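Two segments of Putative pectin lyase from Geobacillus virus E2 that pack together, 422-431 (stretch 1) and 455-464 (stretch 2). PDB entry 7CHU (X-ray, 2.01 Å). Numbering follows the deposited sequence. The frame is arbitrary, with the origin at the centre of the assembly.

Stretch 1, residues 422-431: ANFIQPKGTN
Stretch 2, residues 455-464: GTDNSNVTLT

This contact is a short, splayed antiparallel strand pairing that gives way to a clasp between two turns, burying 681 Å² in all. The strand about 423-426 runs at 121° to the weakly bonded strand around 459-461, with axes approaching to 4.6 Å. Ile-425 faces Asn-460 as a non-hydrogen-bonded pair, CA to CA 4.8 Å. Around it, Val-461 N donates to Phe-424 O (2.9 Å) and Gln-426 N to Ser-459 O (2.9 Å), both nearly straight. Where the strands splay, water 1 fills in, accepting from Phe-424 N (2.9 Å) and donating to Val-461 O (2.6 Å).

Extended backbones (Phe-424 phi/psi -110/119, Val-461 -127/162) alternate the side chains. Phe-424, Gln-426, Ser-459 and Val-461 share one face. Phe-424 (chi1 m, chi2 -74°) offers a flat apolar surface: Leu-463 CD1 (m, t) sits 4.2 Å from the centroid of the Phe-424 ring, over its face, as a CH-pi contact. Val-461 CG1 (chi1 m) packs 3.8 Å from Gln-426 CB, on the methylene part of a t, t side chain. On the other face, Ile-425 (m, t) lays CG2 3.8 Å from Asn-458 CA and CG1 3.8 Å from Asn-460 OD1.

Beyond the strands, a type II turn, Thr-456 to Ser-459, meets a type I turn, Lys-428 to Asn-431. Asn-458 adopts positive phi (64/23), a conformation asparagine tolerates well; its N donates to Pro-427 O (3.2 Å) and weakly to Gln-426 O (2.8 Å). Asp-457 (chi1 m, chi2 -26°) suits its place as an acceptor: its OD1 receives Gly-429 N at 2.7 Å, almost perfectly straight. Gly-429 (-72/-16) fits because a CB would lie 2.4 Å from Thr-456 C. Gly-429 O accepts from Gly-455 N (2.7 Å), and Gly-455, at 92/-14, has backbone angles that themselves call for glycine.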

ATOM      1  N   ALA A 422     -11.987 -29.646  21.346  1.00 32.56           N
ATOM      2  CA  ALA A 422     -13.155 -30.357  21.841  1.00 35.90           C
ATOM      3  C   ALA A 422     -13.815 -29.669  23.030  1.00 31.53           C
ATOM      4  O   ALA A 422     -14.874 -30.121  23.487  1.00 25.47           O
ATOM      5  CB  ALA A 422     -12.763 -31.787  22.222  1.00 37.54           C
ATOM      6  N   ASN A 423     -13.232 -28.594  23.546  1.00 24.45           N
ATOM      7  CA  ASN A 423     -13.738 -27.981  24.758  1.00 26.95           C
ATOM      8  C   ASN A 423     -14.502 -26.700  24.465  1.00 22.75           C
ATOM      9  O   ASN A 423     -14.307 -26.040  23.445  1.00 26.20           O
ATOM     10  CB  ASN A 423     -12.592 -27.677  25.723  1.00 31.31           C
ATOM     11  CG  ASN A 423     -11.777 -28.901  26.042  1.00 33.14           C
ATOM     12  OD1 ASN A 423     -10.558 -28.910  25.890  1.00 39.04           O
ATOM     13  ND2 ASN A 423     -12.443 -29.938  26.500  1.00 29.91           N
ATOM     14  N   PHE A 424     -15.362 -26.350  25.405  1.00 22.40           N
ATOM     15  CA  PHE A 424     -16.047 -25.067  25.431  1.00 20.90           C
ATOM     16  C   PHE A 424     -15.471 -24.264  26.588  1.00 23.84           C
ATOM     17  O   PHE A 424     -15.554 -24.696  27.743  1.00 21.88           O
ATOM     18  CB  PHE A 424     -17.555 -25.270  25.587  1.00 20.00           C
ATOM     19  CG  PHE A 424     -18.188 -25.995  24.423  1.00 22.70           C
ATOM     20  CD1 PHE A 424     -18.382 -25.343  23.209  1.00 21.45           C
ATOM     21  CD2 PHE A 424     -18.581 -27.326  24.536  1.00 26.45           C
ATOM     22  CE1 PHE A 424     -18.973 -26.011  22.116  1.00 25.42           C
ATOM     23  CE2 PHE A 424     -19.164 -27.996  23.458  1.00 30.69           C
ATOM     24  CZ  PHE A 424     -19.351 -27.331  22.237  1.00 25.29           C
ATOM     25  N   ILE A 425     -14.881 -23.111  26.281  1.00 18.72           N
ATOM     26  CA  ILE A 425     -14.160 -22.308  27.264  1.00 22.26           C
ATOM     27  C   ILE A 425     -15.036 -21.143  27.700  1.00 16.69           C
ATOM     28  O   ILE A 425     -15.628 -20.458  26.861  1.00 18.87           O
ATOM     29  CB  ILE A 425     -12.827 -21.805  26.686  1.00 22.71           C
ATOM     30  CG1 ILE A 425     -11.927 -23.008  26.392  1.00 24.13           C
ATOM     31  CG2 ILE A 425     -12.188 -20.804  27.641  1.00 23.29           C
ATOM     32  CD1 ILE A 425     -10.525 -22.640  25.951  1.00 31.58           C
ATOM     33  N   GLN A 426     -15.131 -20.933  29.005  1.00 18.84           N
ATOM     34  CA  GLN A 426     -15.851 -19.823  29.615  1.00 21.91           C
ATOM     35  C   GLN A 426     -14.829 -18.778  30.039  1.00 24.21           C
ATOM     36  O   GLN A 426     -14.127 -18.981  31.046  1.00 26.89           O
ATOM     37  CB  GLN A 426     -16.663 -20.306  30.827  1.00 18.93           C
ATOM     38  CG  GLN A 426     -17.535 -19.246  31.467  1.00 18.78           C
ATOM     39  CD  GLN A 426     -18.332 -19.797  32.656  1.00 28.12           C
ATOM     40  OE1 GLN A 426     -17.827 -19.878  33.780  1.00 24.81           O
ATOM     41  NE2 GLN A 426     -19.575 -20.183  32.407  1.00 21.32           N
ATOM     42  N   PRO A 427     -14.709 -17.651  29.325  1.00 26.22           N
ATOM     43  CA  PRO A 427     -13.631 -16.692  29.635  1.00 24.41           C
ATOM     44  C   PRO A 427     -13.765 -16.029  30.992  1.00 27.70           C
ATOM     45  O   PRO A 427     -12.774 -15.938  31.727  1.00 31.06           O
ATOM     46  CB  PRO A 427     -13.747 -15.668  28.497  1.00 27.38           C
ATOM     47  CG  PRO A 427     -14.451 -16.348  27.435  1.00 25.20           C
ATOM     48  CD  PRO A 427     -15.415 -17.284  28.090  1.00 22.35           C
ATOM     49  N   LYS A 428     -14.959 -15.538  31.342  1.00 29.02           N
ATOM     50  CA  LYS A 428     -15.205 -14.886  32.629  1.00 27.80           C
ATOM     51  C   LYS A 428     -15.917 -15.866  33.554  1.00 27.65           C
ATOM     52  O   LYS A 428     -17.102 -16.163  33.359  1.00 24.55           O
ATOM     53  CB  LYS A 428     -16.030 -13.612  32.454  1.00 29.24           C
ATOM     54  CG  LYS A 428     -16.304 -12.878  33.773  1.00 27.52           C
ATOM     55  CD  LYS A 428     -16.633 -11.421  33.512  1.00 39.27           C
ATOM     56  CE  LYS A 428     -16.539 -10.566  34.775  1.00 41.92           C
ATOM     57  NZ  LYS A 428     -16.699  -9.119  34.461  1.00 49.72           N
ATOM     58  N   GLY A 429     -15.203 -16.342  34.580  1.00 29.66           N
ATOM     59  CA  GLY A 429     -15.708 -17.416  35.423  1.00 26.68           C
ATOM     60  C   GLY A 429     -16.841 -17.019  36.346  1.00 24.60           C
ATOM     61  O   GLY A 429     -17.527 -17.898  36.880  1.00 24.16           O
ATOM     62  N   THR A 430     -17.056 -15.722  36.553  1.00 21.73           N
ATOM     63  CA  THR A 430     -18.119 -15.275  37.446  1.00 27.85           C
ATOM     64  C   THR A 430     -19.455 -15.108  36.743  1.00 28.70           C
ATOM     65  O   THR A 430     -20.452 -14.825  37.419  1.00 27.81           O
ATOM     66  CB  THR A 430     -17.755 -13.943  38.136  1.00 29.51           C
ATOM     67  OG1 THR A 430     -17.456 -12.944  37.155  1.00 34.86           O
ATOM     68  CG2 THR A 430     -16.557 -14.110  39.074  1.00 31.37           C
ATOM     69  N   ASN A 431     -19.507 -15.276  35.415  1.00 25.66           N
ATOM     70  CA  ASN A 431     -20.737 -15.087  34.657  1.00 22.41           C
ATOM     71  C   ASN A 431     -21.150 -16.397  34.003  1.00 22.37           C
ATOM     72  O   ASN A 431     -20.308 -17.238  33.680  1.00 20.49           O
ATOM     73  CB  ASN A 431     -20.583 -14.008  33.586  1.00 23.06           C
ATOM     74  CG  ASN A 431     -20.279 -12.630  34.177  1.00 33.71           C
ATOM     75  OD1 ASN A 431     -20.461 -12.396  35.368  1.00 34.62           O
ATOM     76  ND2 ASN A 431     -19.795 -11.723  33.338  1.00 33.83           N
ATOM     77  N   GLY A 455     -16.900 -20.243  38.045  1.00 31.03           N
ATOM     78  CA  GLY A 455     -16.040 -19.792  39.117  1.00 32.67           C
ATOM     79  C   GLY A 455     -14.592 -19.552  38.730  1.00 37.13           C
ATOM     80  O   GLY A 455     -13.862 -18.909  39.493  1.00 41.78           O
ATOM     81  N   THR A 456     -14.150 -20.014  37.564  1.00 34.55           N
ATOM     82  CA  THR A 456     -12.745 -19.909  37.180  1.00 38.34           C
ATOM     83  C   THR A 456     -12.634 -19.387  35.756  1.00 33.31           C
ATOM     84  O   THR A 456     -13.216 -19.970  34.837  1.00 36.35           O
ATOM     85  CB  THR A 456     -12.049 -21.272  37.306  1.00 39.10           C
ATOM     86  OG1 THR A 456     -12.145 -21.720  38.661  1.00 37.91           O
ATOM     87  CG2 THR A 456     -10.578 -21.176  36.907  1.00 37.06           C
ATOM     88  N   ASP A 457     -11.902 -18.287  35.568  1.00 35.98           N
ATOM     89  CA  ASP A 457     -11.737 -17.754  34.223  1.00 31.16           C
ATOM     90  C   ASP A 457     -11.069 -18.784  33.318  1.00 33.35           C
ATOM     91  O   ASP A 457     -10.181 -19.531  33.743  1.00 34.22           O
ATOM     92  CB  ASP A 457     -10.908 -16.463  34.229  1.00 36.15           C
ATOM     93  CG  ASP A 457     -11.570 -15.329  34.989  1.00 36.38           C
ATOM     94  OD1 ASP A 457     -12.813 -15.298  35.116  1.00 34.81           O
ATOM     95  OD2 ASP A 457     -10.822 -14.434  35.440  1.00 46.42           O
ATOM     96  N   ASN A 458     -11.521 -18.828  32.066  1.00 31.89           N
ATOM     97  CA  ASN A 458     -10.928 -19.654  31.004  1.00 32.71           C
ATOM     98  C   ASN A 458     -11.043 -21.154  31.272  1.00 31.16           C
ATOM     99  O   ASN A 458     -10.284 -21.944  30.707  1.00 35.36           O
ATOM    100  CB  ASN A 458      -9.467 -19.264  30.745  1.00 32.71           C
ATOM    101  CG  ASN A 458      -9.336 -17.870  30.159  1.00 32.62           C
ATOM    102  OD1 ASN A 458     -10.114 -17.479  29.290  1.00 37.02           O
ATOM    103  ND2 ASN A 458      -8.345 -17.117  30.622  1.00 35.60           N
ATOM    104  N   SER A 459     -12.011 -21.564  32.091  1.00 27.98           N
ATOM    105  CA  SER A 459     -12.242 -22.966  32.414  1.00 29.81           C
ATOM    106  C   SER A 459     -13.117 -23.661  31.357  1.00 31.14           C
ATOM    107  O   SER A 459     -13.800 -23.026  30.550  1.00 28.21           O
ATOM    108  CB  SER A 459     -12.906 -23.079  33.784  1.00 28.85           C
ATOM    109  OG  SER A 459     -14.268 -22.704  33.710  1.00 35.54           O
ATOM    110  N   ASN A 460     -13.102 -24.995  31.382  1.00 26.51           N
ATOM    111  CA  ASN A 460     -13.932 -25.798  30.493  1.00 29.68           C
ATOM    112  C   ASN A 460     -15.304 -26.005  31.111  1.00 28.21           C
ATOM    113  O   ASN A 460     -15.414 -26.347  32.291  1.00 28.98           O
ATOM    114  CB  ASN A 460     -13.280 -27.153  30.210  1.00 25.86           C
ATOM    115  CG  ASN A 460     -12.005 -27.020  29.413  1.00 29.00           C
ATOM    116  OD1 ASN A 460     -11.813 -26.032  28.698  1.00 28.66           O
ATOM    117  ND2 ASN A 460     -11.121 -28.008  29.527  1.00 28.29           N
ATOM    118  N   VAL A 461     -16.350 -25.788  30.313  1.00 22.49           N
ATOM    119  CA  VAL A 461     -17.722 -25.962  30.778  1.00 24.64           C
ATOM    120  C   VAL A 461     -18.485 -26.893  29.836  1.00 25.71           C
ATOM    121  O   VAL A 461     -18.084 -27.142  28.695  1.00 24.84           O
ATOM    122  CB  VAL A 461     -18.462 -24.611  30.910  1.00 26.55           C
ATOM    123  CG1 VAL A 461     -17.779 -23.737  31.943  1.00 25.60           C
ATOM    124  CG2 VAL A 461     -18.534 -23.892  29.548  1.00 20.55           C
ATOM    125  N   THR A 462     -19.600 -27.410  30.342  1.00 22.40           N
ATOM    126  CA  THR A 462     -20.540 -28.211  29.575  1.00 25.50           C
ATOM    127  C   THR A 462     -21.714 -27.331  29.189  1.00 25.53           C
ATOM    128  O   THR A 462     -22.261 -26.626  30.039  1.00 30.50           O
ATOM    129  CB  THR A 462     -21.019 -29.409  30.399  1.00 29.38           C
ATOM    130  OG1 THR A 462     -19.929 -30.323  30.544  1.00 38.58           O
ATOM    131  CG2 THR A 462     -22.181 -30.122  29.718  1.00 28.11           C
ATOM    132  N   LEU A 463     -22.073 -27.338  27.907  1.00 23.68           N
ATOM    133  CA  LEU A 463     -23.224 -26.572  27.445  1.00 26.28           C
ATOM    134  C   LEU A 463     -24.474 -27.451  27.487  1.00 24.45           C
ATOM    135  O   LEU A 463     -24.482 -28.564  26.948  1.00 25.82           O
ATOM    136  CB  LEU A 463     -22.987 -26.025  26.036  1.00 26.45           C
ATOM    137  CG  LEU A 463     -21.970 -24.876  25.992  1.00 24.61           C
ATOM    138  CD1 LEU A 463     -21.920 -24.269  24.599  1.00 27.03           C
ATOM    139  CD2 LEU A 463     -22.278 -23.811  27.044  1.00 17.72           C
ATOM    140  N   THR A 464     -25.505 -26.954  28.165  1.00 23.64           N
ATOM    141  CA  THR A 464     -26.797 -27.622  28.273  1.00 27.29           C
ATOM    142  C   THR A 464     -27.711 -27.136  27.157  1.00 21.07           C
ATOM    143  O   THR A 464     -27.878 -25.928  26.971  1.00 19.44           O
ATOM    144  CB  THR A 464     -27.433 -27.319  29.632  1.00 23.86           C
ATOM    145  OG1 THR A 464     -26.548 -27.739  30.668  1.00 28.99           O
ATOM    146  CG2 THR A 464     -28.784 -28.041  29.798  1.00 25.25           C
TER
HETATM  147  O   HOH W   1     -15.955 -28.143  27.585  1.00 29.08           O
HETATM  148  O   HOH W   2     -10.547 -14.712  30.041  1.00 34.37           O